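Local structure of phosphoribosylformylglycinamidine synthase 2 (3VIU) at residues 77-88 against 172-183; 442-450 against 468-478. The protein belongs to the AIR synthase-related (PurM-like) family, carries two copies each of its N- and C-terminal domains, and binds ADP and magnesium. All coordinates share one frame; numbering follows the deposited sequence.

Contact 1 (77-88 against 172-183); sequences GWAVAFKIESHN and LVNAMCLGLLRE. With ADP (adenosine-5'-diphosphate), chain B; PO4 (phosphate ion), chain C.
L172, just beyond the antiparallel pairs of strands 172-182 and 78-86, sets its CD2 against the side-chain amide of N88. That amide serves the backbone: N88 OD1 accepts from V173 N at 3.0 Å, in the amide's carbonyl plane, and V173 O takes the N-H of H87. A175 then exchanges two backbone bonds with E85. M176, a selenomethionine, has CG anti to the backbone N (chi1 -179°) and stays extended, running alongside F82 until its CE lies 3.7 Å from F82 CD2. C177 N donates to K83 O, while the return bond is weak. L178 CD1 meets F82 CB at 3.8 Å, and G179 and A81 exchange two short bonds. L180 CD1 presses on W78 CZ3, and L181 CD2 lies by A79 CB. R182, bent at chi2 and chi3, folds back over the indole: its CD sits 3.7 Å from the centroid of the W78 six-membered ring, and the guanidinium stands almost upright (84°) in a cation-pi contact with the five-membered ring. E183 N closes the pairing on G77 O; its carboxylate turns to R73. Because successive residues of strand 78-86 point to opposite faces, K83 NZ leaves beside C177 to grip ADP O2B at 2.7 Å, whereas S86 OG leaves on the M176 face toward O1 of a phosphate probably from the crystallisation liquor; N88 N, at the start of helix 88-93, adds a backbone donor.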
loop_
_atom_site.group_PDB
_atom_site.type_symbol
_atom_site.label_atom_id
_atom_site.label_comp_id
_atom_site.label_asym_id
_atom_site.label_seq_id
_atom_site.Cartn_x
_atom_site.Cartn_y
_atom_site.Cartn_z
ATOM N N GLY A 77 -14.717 17.040 -11.391
ATOM C CA GLY A 77 -15.770 16.438 -10.596
ATOM C C GLY A 77 -15.470 15.063 -10.037
ATOM O O GLY A 77 -16.279 14.526 -9.278
ATOM N N TRP A 78 -14.329 14.481 -10.399
ATOM C CA TRP A 78 -13.987 13.157 -9.890
ATOM C C TRP A 78 -13.096 13.177 -8.658
ATOM O O TRP A 78 -12.333 14.115 -8.435
ATOM C CB TRP A 78 -13.294 12.321 -10.954
ATOM C CG TRP A 78 -14.085 12.127 -12.175
ATOM C CD1 TRP A 78 -14.061 12.899 -13.292
ATOM C CD2 TRP A 78 -15.003 11.064 -12.435
ATOM N NE1 TRP A 78 -14.903 12.379 -14.242
ATOM C CE2 TRP A 78 -15.495 11.251 -13.741
ATOM C CE3 TRP A 78 -15.457 9.970 -11.691
ATOM C CZ2 TRP A 78 -16.420 10.382 -14.325
ATOM C CZ3 TRP A 78 -16.379 9.105 -12.271
ATOM C CH2 TRP A 78 -16.848 9.317 -13.577
ATOM N N ALA A 79 -13.202 12.118 -7.865
ATOM C CA ALA A 79 -12.407 11.959 -6.651
ATOM C C ALA A 79 -11.871 10.532 -6.645
ATOM O O ALA A 79 -12.369 9.668 -7.375
ATOM C CB ALA A 79 -13.272 12.200 -5.415
ATOM N N VAL A 80 -10.850 10.286 -5.832
ATOM C CA VAL A 80 -10.267 8.960 -5.739
ATOM C C VAL A 80 -10.055 8.556 -4.286
ATOM O O VAL A 80 -9.450 9.291 -3.502
ATOM C CB VAL A 80 -8.918 8.880 -6.495
ATOM C CG1 VAL A 80 -8.186 7.598 -6.144
ATOM C CG2 VAL A 80 -9.166 8.927 -7.986
ATOM N N ALA A 81 -10.577 7.390 -3.933
ATOM C CA ALA A 81 -10.422 6.876 -2.590
ATOM C C ALA A 81 -9.366 5.788 -2.662
ATOM O O ALA A 81 -9.282 5.062 -3.651
ATOM C CB ALA A 81 -11.735 6.293 -2.092
ATOM N N PHE A 82 -8.538 5.687 -1.633
ATOM C CA PHE A 82 -7.536 4.642 -1.609
ATOM C C PHE A 82 -7.028 4.401 -0.205
ATOM O O PHE A 82 -7.213 5.222 0.692
ATOM C CB PHE A 82 -6.376 4.954 -2.566
ATOM C CG PHE A 82 -5.586 6.184 -2.208
ATOM C CD1 PHE A 82 -6.124 7.454 -2.380
ATOM C CD2 PHE A 82 -4.284 6.073 -1.738
ATOM C CE1 PHE A 82 -5.371 8.594 -2.089
ATOM C CE2 PHE A 82 -3.524 7.207 -1.447
ATOM C CZ PHE A 82 -4.069 8.467 -1.623
ATOM N N LYS A 83 -6.392 3.253 -0.025
ATOM C CA LYS A 83 -5.862 2.870 1.268
ATOM C C LYS A 83 -5.097 1.565 1.120
ATOM O O LYS A 83 -5.283 0.828 0.146
ATOM C CB LYS A 83 -7.012 2.678 2.254
ATOM C CG LYS A 83 -6.581 2.277 3.643
ATOM C CD LYS A 83 -7.776 1.771 4.422
ATOM C CE LYS A 83 -7.355 1.127 5.718
ATOM N NZ LYS A 83 -8.516 0.440 6.334
ATOM N N ILE A 84 -4.233 1.287 2.087
ATOM C CA ILE A 84 -3.454 0.061 2.077
ATOM C C ILE A 84 -3.672 -0.632 3.419
ATOM O O ILE A 84 -3.742 0.020 4.462
ATOM C CB ILE A 84 -1.951 0.362 1.825
ATOM C CG1 ILE A 84 -1.186 -0.938 1.587
ATOM C CG2 ILE A 84 -1.360 1.125 2.995
ATOM C CD1 ILE A 84 0.259 -0.715 1.194
ATOM N N GLU A 85 -3.814 -1.952 3.375
ATOM C CA GLU A 85 -4.057 -2.777 4.560
ATOM C C GLU A 85 -3.020 -3.881 4.572
ATOM O O GLU A 85 -2.264 -4.035 3.625
ATOM C CB GLU A 85 -5.437 -3.453 4.471
ATOM C CG GLU A 85 -6.596 -2.856 5.265
ATOM C CD GLU A 85 -7.855 -3.737 5.167
ATOM O OE1 GLU A 85 -8.904 -3.391 5.760
ATOM O OE2 GLU A 85 -7.792 -4.792 4.490
ATOM N N SER A 86 -3.014 -4.671 5.636
ATOM C CA SER A 86 -2.097 -5.797 5.742
ATOM C C SER A 86 -2.855 -7.051 6.212
ATOM O O SER A 86 -3.890 -6.953 6.880
ATOM C CB SER A 86 -0.971 -5.478 6.728
ATOM O OG SER A 86 -1.402 -5.630 8.069
ATOM N N HIS A 87 -2.350 -8.224 5.835
ATOM C CA HIS A 87 -2.932 -9.505 6.236
ATOM C C HIS A 87 -1.750 -10.445 6.403
ATOM O O HIS A 87 -1.713 -11.544 5.840
ATOM C CB HIS A 87 -3.900 -10.049 5.169
ATOM C CG HIS A 87 -5.332 -10.090 5.616
ATOM N ND1 HIS A 87 -6.084 -8.950 5.820
ATOM C CD2 HIS A 87 -6.140 -11.132 5.930
ATOM C CE1 HIS A 87 -7.290 -9.289 6.242
ATOM N NE2 HIS A 87 -7.350 -10.606 6.318
ATOM N N ASN A 88 -0.786 -9.993 7.197
ATOM C CA ASN A 88 0.436 -10.735 7.437
ATOM C C ASN A 88 0.276 -12.087 8.110
ATOM O O ASN A 88 0.435 -13.122 7.461
ATOM C CB ASN A 88 1.413 -9.875 8.237
ATOM C CG ASN A 88 1.642 -8.510 7.601
ATOM O OD1 ASN A 88 1.693 -8.379 6.372
ATOM N ND2 ASN A 88 1.795 -7.490 8.437
ATOM N N LEU A 172 5.203 -10.631 4.654
ATOM C CA LEU A 172 4.273 -9.519 4.645
ATOM C C LEU A 172 3.414 -9.531 3.399
ATOM O O LEU A 172 3.892 -9.800 2.298
ATOM C CB LEU A 172 5.016 -8.183 4.720
ATOM C CG LEU A 172 5.858 -7.849 5.952
ATOM C CD1 LEU A 172 6.380 -6.433 5.809
ATOM C CD2 LEU A 172 5.030 -7.979 7.222
ATOM N N VAL A 173 2.136 -9.245 3.584
ATOM C CA VAL A 173 1.207 -9.178 2.474
ATOM C C VAL A 173 0.287 -7.991 2.713
ATOM O O VAL A 173 -0.601 -8.036 3.570
ATOM C CB VAL A 173 0.364 -10.458 2.352
ATOM C CG1 VAL A 173 -0.543 -10.356 1.134
ATOM C CG2 VAL A 173 1.276 -11.675 2.255
ATOM N N ASN A 174 0.529 -6.914 1.976
ATOM C CA ASN A 174 -0.284 -5.708 2.088
ATOM C C ASN A 174 -0.968 -5.466 0.746
ATOM O O ASN A 174 -0.363 -5.652 -0.315
ATOM C CB ASN A 174 0.592 -4.504 2.441
ATOM C CG ASN A 174 1.013 -4.487 3.905
ATOM O OD1 ASN A 174 1.349 -5.526 4.487
ATOM N ND2 ASN A 174 1.016 -3.297 4.503
ATOM N N ALA A 175 -2.230 -5.065 0.782
ATOM C CA ALA A 175 -2.946 -4.803 -0.455
ATOM C C ALA A 175 -3.467 -3.375 -0.472
ATOM O O ALA A 175 -4.082 -2.905 0.488
ATOM C CB ALA A 175 -4.096 -5.785 -0.620
HETATM N N MSE A 176 -3.210 -2.683 -1.570
HETATM C CA MSE A 176 -3.660 -1.316 -1.721
HETATM C C MSE A 176 -4.784 -1.306 -2.749
HETATM O O MSE A 176 -4.757 -2.077 -3.706
HETATM C CB MSE A 176 -2.502 -0.447 -2.198
HETATM C CG MSE A 176 -2.836 1.017 -2.364
HETATM SE SE MSE A 176 -1.285 1.965 -3.058
HETATM C CE MSE A 176 -2.109 3.661 -3.497
ATOM N N CYS A 177 -5.779 -0.447 -2.546
ATOM C CA CYS A 177 -6.876 -0.362 -3.489
ATOM C C CYS A 177 -7.235 1.072 -3.893
ATOM O O CYS A 177 -7.229 1.982 -3.073
ATOM C CB CYS A 177 -8.108 -1.068 -2.927
ATOM S SG CYS A 177 -9.489 -1.144 -4.102
ATOM N N LEU A 178 -7.538 1.254 -5.175
ATOM C CA LEU A 178 -7.928 2.550 -5.717
ATOM C C LEU A 178 -9.374 2.485 -6.201
ATOM O O LEU A 178 -9.764 1.535 -6.886
ATOM C CB LEU A 178 -7.037 2.939 -6.904
ATOM C CG LEU A 178 -6.031 4.064 -6.682
ATOM C CD1 LEU A 178 -4.922 3.581 -5.775
ATOM C CD2 LEU A 178 -5.473 4.517 -8.012
ATOM N N GLY A 179 -10.166 3.492 -5.844
ATOM C CA GLY A 179 -11.549 3.530 -6.276
ATOM C C GLY A 179 -11.923 4.934 -6.702
ATOM O O GLY A 179 -11.409 5.910 -6.141
ATOM N N LEU A 180 -12.794 5.062 -7.701
ATOM C CA LEU A 180 -13.198 6.391 -8.130
ATOM C C LEU A 180 -14.675 6.615 -7.902
ATOM O O LEU A 180 -15.468 5.673 -7.832
ATOM C CB LEU A 180 -12.833 6.662 -9.602
ATOM C CG LEU A 180 -13.631 6.172 -10.811
ATOM C CD1 LEU A 180 -15.079 6.612 -10.737
ATOM C CD2 LEU A 180 -13.004 6.745 -12.067
ATOM N N LEU A 181 -15.035 7.882 -7.777
ATOM C CA LEU A 181 -16.412 8.263 -7.549
ATOM C C LEU A 181 -16.595 9.729 -7.885
ATOM O O LEU A 181 -15.627 10.468 -8.087
ATOM C CB LEU A 181 -16.783 8.038 -6.083
ATOM C CG LEU A 181 -16.036 8.905 -5.065
ATOM C CD1 LEU A 181 -16.730 8.807 -3.718
ATOM C CD2 LEU A 181 -14.582 8.469 -4.952
ATOM N N ARG A 182 -17.852 10.139 -7.949
ATOM C CA ARG A 182 -18.195 11.519 -8.216
ATOM C C ARG A 182 -18.155 12.143 -6.834
ATOM O O ARG A 182 -18.742 11.607 -5.901
ATOM C CB ARG A 182 -19.600 11.597 -8.810
ATOM C CG ARG A 182 -19.741 10.842 -10.127
ATOM C CD ARG A 182 -18.909 11.501 -11.196
ATOM N NE ARG A 182 -19.373 12.867 -11.391
ATOM C CZ ARG A 182 -18.722 13.801 -12.077
ATOM N NH1 ARG A 182 -17.555 13.527 -12.647
ATOM N NH2 ARG A 182 -19.250 15.013 -12.185
ATOM N N GLU A 183 -17.442 13.254 -6.701
ATOM C CA GLU A 183 -17.307 13.931 -5.417
ATOM C C GLU A 183 -18.658 14.054 -4.706
ATOM O O GLU A 183 -18.786 13.761 -3.514
ATOM C CB GLU A 183 -16.687 15.317 -5.631
ATOM C CG GLU A 183 -15.969 15.871 -4.414
ATOM C CD GLU A 183 -15.201 17.145 -4.718
ATOM O OE1 GLU A 183 -14.511 17.186 -5.761
ATOM O OE2 GLU A 183 -15.280 18.098 -3.912
HETATM P PB ADP B . -10.170 -1.289 8.826
HETATM O O1B ADP B . -10.094 -2.170 10.025
HETATM O O2B ADP B . -9.178 -1.853 7.690
HETATM O O3B ADP B . -11.761 -1.277 8.268
HETATM P PA ADP B . -8.733 0.312 10.505
HETATM O O1A ADP B . -9.542 0.389 11.752
HETATM O O2A ADP B . -7.791 -1.005 10.574
HETATM O O3A ADP B . -9.734 0.245 9.205
HETATM O "O5'" ADP B . -7.751 1.606 10.332
HETATM C "C5'" ADP B . -8.029 2.566 11.370
HETATM C "C4'" ADP B . -8.110 4.028 10.842
HETATM O "O4'" ADP B . -6.865 4.751 11.109
HETATM C "C3'" ADP B . -8.340 4.147 9.314
HETATM O "O3'" ADP B . -9.119 5.317 9.035
HETATM C "C2'" ADP B . -6.921 4.233 8.752
HETATM O "O2'" ADP B . -6.881 4.872 7.473
HETATM C "C1'" ADP B . -6.166 5.002 9.840
HETATM N N9 ADP B . -4.761 4.579 9.925
HETATM C C8 ADP B . -4.291 3.428 10.493
HETATM N N7 ADP B . -2.995 3.368 10.399
HETATM C C5 ADP B . -2.542 4.471 9.767
HETATM C C6 ADP B . -1.264 4.956 9.385
HETATM N N6 ADP B . -0.123 4.226 9.665
HETATM N N1 ADP B . -1.185 6.143 8.744
HETATM C C2 ADP B . -2.280 6.867 8.463
HETATM N N3 ADP B . -3.499 6.446 8.806
HETATM C C4 ADP B . -3.674 5.271 9.450
HETATM P P PO4 C . -1.795 -8.365 10.466
HETATM O O1 PO4 C . -1.433 -7.985 9.082
HETATM O O2 PO4 C . -1.266 -9.716 10.762
HETATM O O3 PO4 C . -1.211 -7.389 11.414
HETATM O O4 PO4 C . -3.274 -8.368 10.608
#

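Contact 2 (442-450 against 468-478); sequences GVAAKVDQN and EACRNVSVVGA. With MG (magnesium ion), chain D.
Strand 441-448, helix 458-475 and strand 479-488 form a beta-alpha-beta crossover in the second PurM-like N-terminal domain, the two parallel strands with 538-548 between them. The helix packs on strand 441-448, running nearly antiparallel to it at 152° with the axes 7.5 Å apart at closest approach, and its N472 carries one ligand of a magnesium site shared with D430 and D620. At one end the packing is wholly apolar: V473 CG1 and V476 CG2 meet A444 CB. There, too, A478 CB lies 3.8 Å from A444 CB. V476 and A478 flank G477 in a Schellman motif, in which A478 N returns to V473 O and G477 N to S474 O. Further along, K446 bends at chi2 and lays its CG 3.8 Å from N472 CB. D448 supplies the polar grip. Its OD1 accepts from N472 ND2 at 2.8 Å, on the syn side but 31° out of the carboxylate plane, so this bent bond and the metal on N472 OD1 together set which way the amide faces. The D448 and E468 carboxylates stack almost parallel; like charges lie close here, E623 adding a third. Water 1, which donates to E468 OE1 and binds the metal, may offset part of this. D448 is therefore a second-shell residue orienting N472, whose OD1 reaches the magnesium ion at 2.6 Å.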
loop_
_atom_site.group_PDB
_atom_site.type_symbol
_atom_site.label_atom_id
_atom_site.label_comp_id
_atom_site.label_asym_id
_atom_site.label_seq_id
_atom_site.Cartn_x
_atom_site.Cartn_y
_atom_site.Cartn_z
ATOM N N GLY A 442 -6.127 11.100 -15.907
ATOM C CA GLY A 442 -5.405 9.870 -15.672
ATOM C C GLY A 442 -4.979 9.853 -14.217
ATOM O O GLY A 442 -4.537 10.874 -13.683
ATOM N N VAL A 443 -5.131 8.702 -13.569
ATOM C CA VAL A 443 -4.757 8.544 -12.167
ATOM C C VAL A 443 -3.536 7.640 -12.084
ATOM O O VAL A 443 -3.563 6.522 -12.592
ATOM C CB VAL A 443 -5.898 7.903 -11.372
ATOM C CG1 VAL A 443 -5.523 7.812 -9.909
ATOM C CG2 VAL A 443 -7.178 8.705 -11.571
ATOM N N ALA A 444 -2.467 8.126 -11.453
ATOM C CA ALA A 444 -1.240 7.352 -11.312
ATOM C C ALA A 444 -1.078 6.846 -9.879
ATOM O O ALA A 444 -1.439 7.533 -8.924
ATOM C CB ALA A 444 -0.039 8.194 -11.709
ATOM N N ALA A 445 -0.522 5.646 -9.737
ATOM C CA ALA A 445 -0.334 5.039 -8.428
ATOM C C ALA A 445 0.898 4.148 -8.348
ATOM O O ALA A 445 1.276 3.482 -9.313
ATOM C CB ALA A 445 -1.571 4.228 -8.060
ATOM N N LYS A 446 1.511 4.127 -7.173
ATOM C CA LYS A 446 2.682 3.306 -6.952
ATOM C C LYS A 446 2.869 3.086 -5.452
ATOM O O LYS A 446 2.463 3.914 -4.639
ATOM C CB LYS A 446 3.912 3.996 -7.544
ATOM C CG LYS A 446 4.930 3.053 -8.186
ATOM C CD LYS A 446 5.685 2.253 -7.164
ATOM C CE LYS A 446 6.693 1.336 -7.834
ATOM N NZ LYS A 446 6.013 0.365 -8.727
ATOM N N VAL A 447 3.462 1.957 -5.090
ATOM C CA VAL A 447 3.732 1.646 -3.692
ATOM C C VAL A 447 5.203 1.249 -3.617
ATOM O O VAL A 447 5.670 0.473 -4.447
ATOM C CB VAL A 447 2.838 0.489 -3.192
ATOM C CG1 VAL A 447 2.932 -0.696 -4.130
ATOM C CG2 VAL A 447 3.258 0.077 -1.802
ATOM N N ASP A 448 5.941 1.791 -2.650
ATOM C CA ASP A 448 7.367 1.467 -2.521
ATOM C C ASP A 448 7.879 1.385 -1.093
ATOM O O ASP A 448 7.253 1.868 -0.156
ATOM C CB ASP A 448 8.252 2.526 -3.199
ATOM C CG ASP A 448 8.178 2.509 -4.705
ATOM O OD1 ASP A 448 7.603 3.471 -5.257
ATOM O OD2 ASP A 448 8.709 1.556 -5.337
ATOM N N GLN A 449 9.056 0.778 -0.975
ATOM C CA GLN A 449 9.832 0.650 0.254
ATOM C C GLN A 449 10.975 -0.311 -0.033
ATOM O O GLN A 449 10.809 -1.317 -0.733
ATOM C CB GLN A 449 9.000 0.208 1.471
ATOM C CG GLN A 449 8.881 -1.268 1.729
ATOM C CD GLN A 449 10.116 -1.901 2.351
ATOM O OE1 GLN A 449 10.650 -1.433 3.365
ATOM N NE2 GLN A 449 10.559 -2.996 1.755
ATOM N N ASN A 450 12.144 0.057 0.481
ATOM C CA ASN A 450 13.369 -0.698 0.317
ATOM C C ASN A 450 13.770 -1.253 1.689
ATOM O O ASN A 450 14.185 -0.513 2.571
ATOM C CB ASN A 450 14.440 0.245 -0.245
ATOM C CG ASN A 450 15.773 -0.445 -0.489
ATOM O OD1 ASN A 450 16.438 -0.176 -1.494
ATOM N ND2 ASN A 450 16.181 -1.321 0.430
ATOM N N GLU A 468 10.513 7.914 -3.193
ATOM C CA GLU A 468 10.457 7.047 -4.366
ATOM C C GLU A 468 9.048 6.956 -4.949
ATOM O O GLU A 468 8.857 7.139 -6.149
ATOM C CB GLU A 468 10.959 5.640 -4.026
ATOM C CG GLU A 468 11.125 4.752 -5.264
ATOM C CD GLU A 468 11.747 3.391 -4.963
ATOM O OE1 GLU A 468 12.166 2.698 -5.920
ATOM O OE2 GLU A 468 11.814 3.004 -3.776
ATOM N N ALA A 469 8.062 6.674 -4.104
ATOM C CA ALA A 469 6.688 6.570 -4.577
ATOM C C ALA A 469 6.269 7.863 -5.289
ATOM O O ALA A 469 5.678 7.824 -6.370
ATOM C CB ALA A 469 5.753 6.275 -3.410
ATOM N N CYS A 470 6.579 9.007 -4.691
ATOM C CA CYS A 470 6.233 10.279 -5.309
ATOM C C CYS A 470 7.015 10.488 -6.605
ATOM O O CYS A 470 6.486 11.044 -7.567
ATOM C CB CYS A 470 6.515 11.429 -4.350
ATOM S SG CYS A 470 5.391 11.487 -2.963
ATOM N N ARG A 471 8.271 10.035 -6.626
ATOM C CA ARG A 471 9.109 10.176 -7.804
ATOM C C ARG A 471 8.532 9.353 -8.951
ATOM O O ARG A 471 8.476 9.813 -10.093
ATOM C CB ARG A 471 10.545 9.712 -7.510
ATOM C CG ARG A 471 11.555 10.065 -8.610
ATOM C CD ARG A 471 12.915 9.456 -8.340
ATOM N NE ARG A 471 13.351 9.718 -6.971
ATOM C CZ ARG A 471 13.667 8.771 -6.091
ATOM N NH1 ARG A 471 14.048 9.114 -4.873
ATOM N NH2 ARG A 471 13.605 7.483 -6.427
ATOM N N ASN A 472 8.092 8.138 -8.639
ATOM C CA ASN A 472 7.529 7.258 -9.652
ATOM C C ASN A 472 6.283 7.815 -10.317
ATOM O O ASN A 472 6.075 7.617 -11.520
ATOM C CB ASN A 472 7.231 5.888 -9.059
ATOM C CG ASN A 472 8.483 5.065 -8.877
ATOM O OD1 ASN A 472 9.295 4.960 -9.796
ATOM N ND2 ASN A 472 8.651 4.474 -7.695
ATOM N N VAL A 473 5.460 8.511 -9.537
ATOM C CA VAL A 473 4.245 9.115 -10.064
ATOM C C VAL A 473 4.627 10.352 -10.873
ATOM O O VAL A 473 4.080 10.594 -11.943
ATOM C CB VAL A 473 3.285 9.503 -8.922
ATOM C CG1 VAL A 473 2.245 10.498 -9.413
ATOM C CG2 VAL A 473 2.604 8.256 -8.391
ATOM N N SER A 474 5.581 11.122 -10.365
ATOM C CA SER A 474 6.042 12.323 -11.053
ATOM C C SER A 474 6.659 11.965 -12.390
ATOM O O SER A 474 6.534 12.702 -13.362
ATOM C CB SER A 474 7.097 13.049 -10.213
ATOM O OG SER A 474 6.542 13.476 -8.990
ATOM N N VAL A 475 7.339 10.825 -12.413
ATOM C CA VAL A 475 8.016 10.331 -13.601
ATOM C C VAL A 475 7.083 9.990 -14.766
ATOM O O VAL A 475 7.511 10.022 -15.923
ATOM C CB VAL A 475 8.894 9.116 -13.227
ATOM C CG1 VAL A 475 9.237 8.302 -14.451
ATOM C CG2 VAL A 475 10.160 9.610 -12.557
ATOM N N VAL A 476 5.826 9.646 -14.491
ATOM C CA VAL A 476 4.923 9.364 -15.606
ATOM C C VAL A 476 4.167 10.639 -15.945
ATOM O O VAL A 476 3.317 10.658 -16.831
ATOM C CB VAL A 476 3.925 8.184 -15.321
ATOM C CG1 VAL A 476 4.708 6.888 -15.134
ATOM C CG2 VAL A 476 3.043 8.481 -14.109
ATOM N N GLY A 477 4.493 11.711 -15.228
ATOM C CA GLY A 477 3.880 13.001 -15.494
ATOM C C GLY A 477 2.753 13.453 -14.594
ATOM O O GLY A 477 2.083 14.436 -14.886
ATOM N N ALA A 478 2.536 12.761 -13.491
ATOM C CA ALA A 478 1.451 13.143 -12.601
ATOM C C ALA A 478 1.942 13.808 -11.311
ATOM O O ALA A 478 3.062 13.566 -10.863
ATOM C CB ALA A 478 0.608 11.915 -12.280
HETATM MG MG MG D . 11.007 3.226 -10.656
HETATM O O HOH W 1 12.104 3.815 -8.513
HETATM O O HOH W 2 13.355 2.749 -11.503
#

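How the contacts relate
Contact 1 precedes contact 2 along the chain, and each belongs to a different copy of the same domain: two six-stranded sheets share one strand order, in which strands 78-86 and 441-448 occupy equivalent places. Their centres lie 15 Å apart, and the sheets pack face to face, L178 CD2 of contact 1 meeting V443 CG1 of contact 2 at 3.8 Å, with V80 and A445 alongside. Each sheet has a helix on its outer face, 95-112 behind contact 1 and 458-475 behind contact 2. They differ in what binds nearby: ADP, reached from both copies, and magnesium, respectively. The internal duplication thus recalls the paired sheets of PurM-family dimers within one chain.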